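Local coordinates for uncharacterized protein (Xanthomonas axonopodis pv. citri, PDB 3OV5), which is a VirB7-like component of a bacterial type IV secretion system whose globular domain resembles the N0 domain of outer-membrane transport proteins, at residues Ser36-Ser48 and Ala56-Val68. Sequence-based numbering, arbitrary orientation. Where two conformers were deposited one is given.
Sequences SDYTLIGPVSAIS and ATELSAVYAAQGV
In this N0-like domain the loop 36-48, with its 3-10 turn 42-46, lies along one side of helix 52-63, and Y63 meets T39, L40 and I41 of the loop. The Y63 hydroxyl donates a 2.7 Å hydrogen bond from OH to T39 O. The donor is tilted 19° from the carbonyl plane. The acceptor sits at the ring edge. CG of Y63 lies beside the backbone N (chi1 -72°), which sends the ring across to the loop. V44 CG2 comes obliquely to the ring, 4.0 Å from Y63 CE1, and also touches L59 CD1. L59 in turn packs on L15, M18 and L19 of helix 15-24, so the contact runs into the core between the two helices of the fold. V62 meets the loop with both methyls. V62 CG1 lies 3.5 Å from I41 CD1, while V62 CG2 touches P43 CB. I47 and E58 run past one another in opposite senses, with I47 CG1 3.6 Å from E58 OE1. The I47 tip, CD1, lies near L59 CB. In the E58 conformer given here, one water donates to both A46 O and E58 OE1. E58 OE2 is hydrogen-bonded to Q54 NE2. A Schellman motif with G67 as its C-prime residue ends the helix, V68 N bonding to Y63 O and G67 N to A64 O. Here Q66 CG lies over one face of the Y38 ring. The Q66 amide is turned 78° to the Y38 ring, and Q66 NE2 is 3.2 Å from Y38 CE1.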
loop_
_atom_site.group_PDB
_atom_site.type_symbol
_atom_site.label_atom_id
_atom_site.label_comp_id
_atom_site.label_asym_id
_atom_site.label_seq_id
_atom_site.Cartn_x
_atom_site.Cartn_y
_atom_site.Cartn_z
ATOM N N SER A 36 -4.694 -8.536 -10.411
ATOM C CA SER A 36 -5.977 -7.922 -10.063
ATOM C C SER A 36 -5.767 -6.902 -8.972
ATOM O O SER A 36 -4.887 -7.077 -8.120
ATOM C CB SER A 36 -6.934 -8.994 -9.539
ATOM O OG SER A 36 -8.232 -8.505 -9.306
ATOM N N ASP A 37 -6.639 -5.910 -8.944
ATOM C CA ASP A 37 -6.809 -5.069 -7.773
ATOM C C ASP A 37 -7.619 -5.873 -6.738
ATOM O O ASP A 37 -8.191 -6.928 -7.034
ATOM C CB ASP A 37 -7.506 -3.773 -8.222
ATOM C CG ASP A 37 -7.373 -2.626 -7.251
ATOM O OD1 ASP A 37 -7.904 -1.537 -7.626
ATOM O OD2 ASP A 37 -6.761 -2.770 -6.168
ATOM N N TYR A 38 -7.655 -5.341 -5.527
ATOM C CA TYR A 38 -8.376 -5.940 -4.398
ATOM C C TYR A 38 -9.061 -4.851 -3.638
ATOM O O TYR A 38 -8.536 -3.736 -3.487
ATOM C CB TYR A 38 -7.412 -6.647 -3.421
ATOM C CG TYR A 38 -6.845 -7.869 -4.036
ATOM C CD1 TYR A 38 -7.652 -9.010 -4.224
ATOM C CD2 TYR A 38 -5.544 -7.910 -4.494
ATOM C CE1 TYR A 38 -7.191 -10.117 -4.852
ATOM C CE2 TYR A 38 -5.069 -9.064 -5.102
ATOM C CZ TYR A 38 -5.904 -10.144 -5.283
ATOM O OH TYR A 38 -5.458 -11.276 -5.881
ATOM N N THR A 39 -10.232 -5.150 -3.092
ATOM C CA THR A 39 -10.861 -4.208 -2.204
ATOM C C THR A 39 -9.981 -4.022 -0.967
ATOM O O THR A 39 -9.194 -4.890 -0.591
ATOM C CB THR A 39 -12.270 -4.630 -1.856
ATOM O OG1 THR A 39 -12.972 -3.467 -1.417
ATOM C CG2 THR A 39 -12.288 -5.619 -0.783
ATOM N N LEU A 40 -10.145 -2.879 -0.308
ATOM C CA LEU A 40 -9.567 -2.678 1.001
ATOM C C LEU A 40 -10.322 -3.524 2.011
ATOM O O LEU A 40 -11.563 -3.448 2.090
ATOM C CB LEU A 40 -9.652 -1.195 1.403
ATOM C CG LEU A 40 -8.871 -0.262 0.473
ATOM C CD1 LEU A 40 -9.086 1.205 0.844
ATOM C CD2 LEU A 40 -7.392 -0.564 0.495
ATOM N N ILE A 41 -9.596 -4.284 2.820
ATOM C CA ILE A 41 -10.221 -5.049 3.897
ATOM C C ILE A 41 -10.141 -4.292 5.206
ATOM O O ILE A 41 -9.310 -3.395 5.377
ATOM C CB ILE A 41 -9.623 -6.479 3.997
ATOM C CG1 ILE A 41 -8.110 -6.457 4.227
ATOM C CG2 ILE A 41 -9.948 -7.225 2.735
ATOM C CD1 ILE A 41 -7.591 -7.845 4.639
ATOM N N GLY A 42 -11.030 -4.640 6.126
ATOM C CA GLY A 42 -11.133 -3.944 7.398
ATOM C C GLY A 42 -9.834 -3.559 8.078
ATOM O O GLY A 42 -9.731 -2.438 8.541
ATOM N N PRO A 43 -8.844 -4.472 8.185
ATOM C CA PRO A 43 -7.585 -4.150 8.864
ATOM C C PRO A 43 -6.844 -2.934 8.303
ATOM O O PRO A 43 -6.021 -2.354 9.004
ATOM C CB PRO A 43 -6.757 -5.454 8.725
ATOM C CG PRO A 43 -7.694 -6.498 8.467
ATOM C CD PRO A 43 -8.945 -5.910 7.883
ATOM N N VAL A 44 -7.102 -2.569 7.049
ATOM C CA VAL A 44 -6.474 -1.364 6.512
ATOM C C VAL A 44 -6.894 -0.118 7.307
ATOM O O VAL A 44 -6.144 0.863 7.357
ATOM C CB VAL A 44 -6.797 -1.192 5.002
ATOM C CG1 VAL A 44 -6.207 0.050 4.429
ATOM C CG2 VAL A 44 -6.341 -2.367 4.200
ATOM N N SER A 45 -8.073 -0.176 7.945
ATOM C CA SER A 45 -8.573 0.963 8.728
ATOM C C SER A 45 -7.697 1.256 9.949
ATOM O O SER A 45 -7.813 2.334 10.537
ATOM C CB SER A 45 -10.033 0.722 9.069
ATOM O OG SER A 45 -10.788 0.803 7.855
ATOM N N ALA A 46 -6.812 0.356 10.342
ATOM C CA ALA A 46 -5.899 0.592 11.455
ATOM C C ALA A 46 -4.747 1.521 11.086
ATOM O O ALA A 46 -4.069 2.032 11.978
ATOM C CB ALA A 46 -5.360 -0.737 11.978
ATOM N N ILE A 47 -4.473 1.711 9.790
ATOM C CA ILE A 47 -3.257 2.411 9.400
ATOM C C ILE A 47 -3.463 3.912 9.489
ATOM O O ILE A 47 -4.395 4.463 8.885
ATOM C CB ILE A 47 -2.858 2.029 7.978
ATOM C CG1 ILE A 47 -2.665 0.505 7.885
ATOM C CG2 ILE A 47 -1.611 2.808 7.562
ATOM C CD1 ILE A 47 -2.377 0.015 6.455
ATOM N N SER A 48 -2.596 4.578 10.229
ATOM C CA SER A 48 -2.620 6.030 10.296
ATOM C C SER A 48 -1.278 6.472 10.817
ATOM O O SER A 48 -1.043 6.462 12.026
ATOM C CB SER A 48 -3.727 6.511 11.241
ATOM O OG SER A 48 -3.652 7.915 11.428
ATOM N N ALA A 56 3.450 1.428 4.497
ATOM C CA ALA A 56 3.619 0.407 3.475
ATOM C C ALA A 56 3.765 -0.965 4.121
ATOM O O ALA A 56 3.234 -1.968 3.627
ATOM C CB ALA A 56 4.838 0.713 2.622
ATOM N N THR A 57 4.507 -1.026 5.220
ATOM C CA THR A 57 4.786 -2.282 5.931
ATOM C C THR A 57 3.517 -2.829 6.605
ATOM O O THR A 57 3.219 -4.032 6.534
ATOM C CB THR A 57 5.944 -2.063 6.903
ATOM O OG1 THR A 57 7.083 -1.648 6.121
ATOM C CG2 THR A 57 6.307 -3.302 7.669
ATOM N N GLU A 58 2.734 -1.953 7.238
ATOM C CA GLU A 58 1.446 -2.381 7.789
ATOM C C GLU A 58 0.567 -2.939 6.682
ATOM O O GLU A 58 -0.090 -3.976 6.846
ATOM C CB GLU A 58 0.724 -1.232 8.478
ATOM C CG GLU A 58 1.355 -0.762 9.773
ATOM C CD GLU A 58 0.465 0.241 10.493
ATOM O OE1 GLU A 58 -0.669 -0.149 10.830
ATOM O OE2 GLU A 58 0.903 1.390 10.732
ATOM N N LEU A 59 0.520 -2.228 5.565
ATOM C CA LEU A 59 -0.307 -2.660 4.442
ATOM C C LEU A 59 0.160 -4.000 3.893
ATOM O O LEU A 59 -0.649 -4.884 3.553
ATOM C CB LEU A 59 -0.321 -1.586 3.383
ATOM C CG LEU A 59 -1.327 -1.767 2.251
ATOM C CD1 LEU A 59 -2.752 -1.792 2.777
ATOM C CD2 LEU A 59 -1.141 -0.655 1.230
ATOM N N SER A 60 1.483 -4.143 3.789
ATOM C CA SER A 60 2.071 -5.407 3.392
ATOM C C SER A 60 1.574 -6.555 4.274
ATOM O O SER A 60 1.180 -7.610 3.776
ATOM C CB SER A 60 3.588 -5.279 3.469
ATOM O OG SER A 60 4.192 -6.382 2.826
ATOM N N ALA A 61 1.593 -6.358 5.588
ATOM C CA ALA A 61 1.166 -7.398 6.506
ATOM C C ALA A 61 -0.311 -7.746 6.293
ATOM O O ALA A 61 -0.702 -8.915 6.412
ATOM C CB ALA A 61 1.415 -6.986 7.929
ATOM N N VAL A 62 -1.137 -6.733 5.976
ATOM C CA VAL A 62 -2.557 -6.978 5.762
ATOM C C VAL A 62 -2.791 -7.908 4.583
ATOM O O VAL A 62 -3.708 -8.734 4.623
ATOM C CB VAL A 62 -3.303 -5.640 5.592
ATOM C CG1 VAL A 62 -4.717 -5.865 5.140
ATOM C CG2 VAL A 62 -3.272 -4.826 6.892
ATOM N N TYR A 63 -1.976 -7.749 3.517
ATOM C CA TYR A 63 -2.143 -8.530 2.295
ATOM C C TYR A 63 -1.167 -9.707 2.191
ATOM O O TYR A 63 -1.168 -10.425 1.193
ATOM C CB TYR A 63 -2.109 -7.608 1.046
ATOM C CG TYR A 63 -3.365 -6.779 0.944
ATOM C CD1 TYR A 63 -3.480 -5.570 1.625
ATOM C CD2 TYR A 63 -4.463 -7.247 0.212
ATOM C CE1 TYR A 63 -4.683 -4.847 1.590
ATOM C CE2 TYR A 63 -5.675 -6.520 0.167
ATOM C CZ TYR A 63 -5.758 -5.325 0.870
ATOM O OH TYR A 63 -6.930 -4.579 0.903
ATOM N N ALA A 64 -0.380 -9.967 3.233
ATOM C CA ALA A 64 0.616 -11.046 3.196
ATOM C C ALA A 64 -0.021 -12.401 2.989
ATOM O O ALA A 64 0.560 -13.247 2.298
ATOM C CB ALA A 64 1.447 -11.057 4.466
ATOM N N ALA A 65 -1.172 -12.653 3.627
ATOM C CA ALA A 65 -1.784 -13.991 3.519
ATOM C C ALA A 65 -2.342 -14.244 2.130
ATOM O O ALA A 65 -2.585 -15.410 1.782
ATOM C CB ALA A 65 -2.870 -14.171 4.574
ATOM N N GLN A 66 -2.551 -13.194 1.343
ATOM C CA GLN A 66 -2.882 -13.291 -0.079
ATOM C C GLN A 66 -1.645 -13.490 -0.965
ATOM O O GLN A 66 -1.770 -13.649 -2.165
ATOM C CB GLN A 66 -3.680 -12.029 -0.451
ATOM C CG GLN A 66 -4.255 -11.939 -1.838
ATOM C CD GLN A 66 -5.350 -12.938 -2.139
ATOM O OE1 GLN A 66 -5.507 -13.955 -1.486
ATOM N NE2 GLN A 66 -6.168 -12.627 -3.115
ATOM N N GLY A 67 -0.474 -13.453 -0.344
ATOM C CA GLY A 67 0.801 -13.645 -1.021
ATOM C C GLY A 67 1.459 -12.360 -1.479
ATOM O O GLY A 67 2.373 -12.412 -2.313
ATOM N N VAL A 68 1.043 -11.214 -0.936
ATOM C CA VAL A 68 1.455 -9.909 -1.442
ATOM C C VAL A 68 2.447 -9.241 -0.509
ATOM O O VAL A 68 2.285 -9.298 0.721
ATOM C CB VAL A 68 0.194 -9.018 -1.573
ATOM C CG1 VAL A 68 0.566 -7.589 -1.981
ATOM C CG2 VAL A 68 -0.814 -9.635 -2.519
HETATM O O HOH W 1 -1.931 0.483 13.210
HETATM O O HOH W 2 -0.427 3.331 11.484
#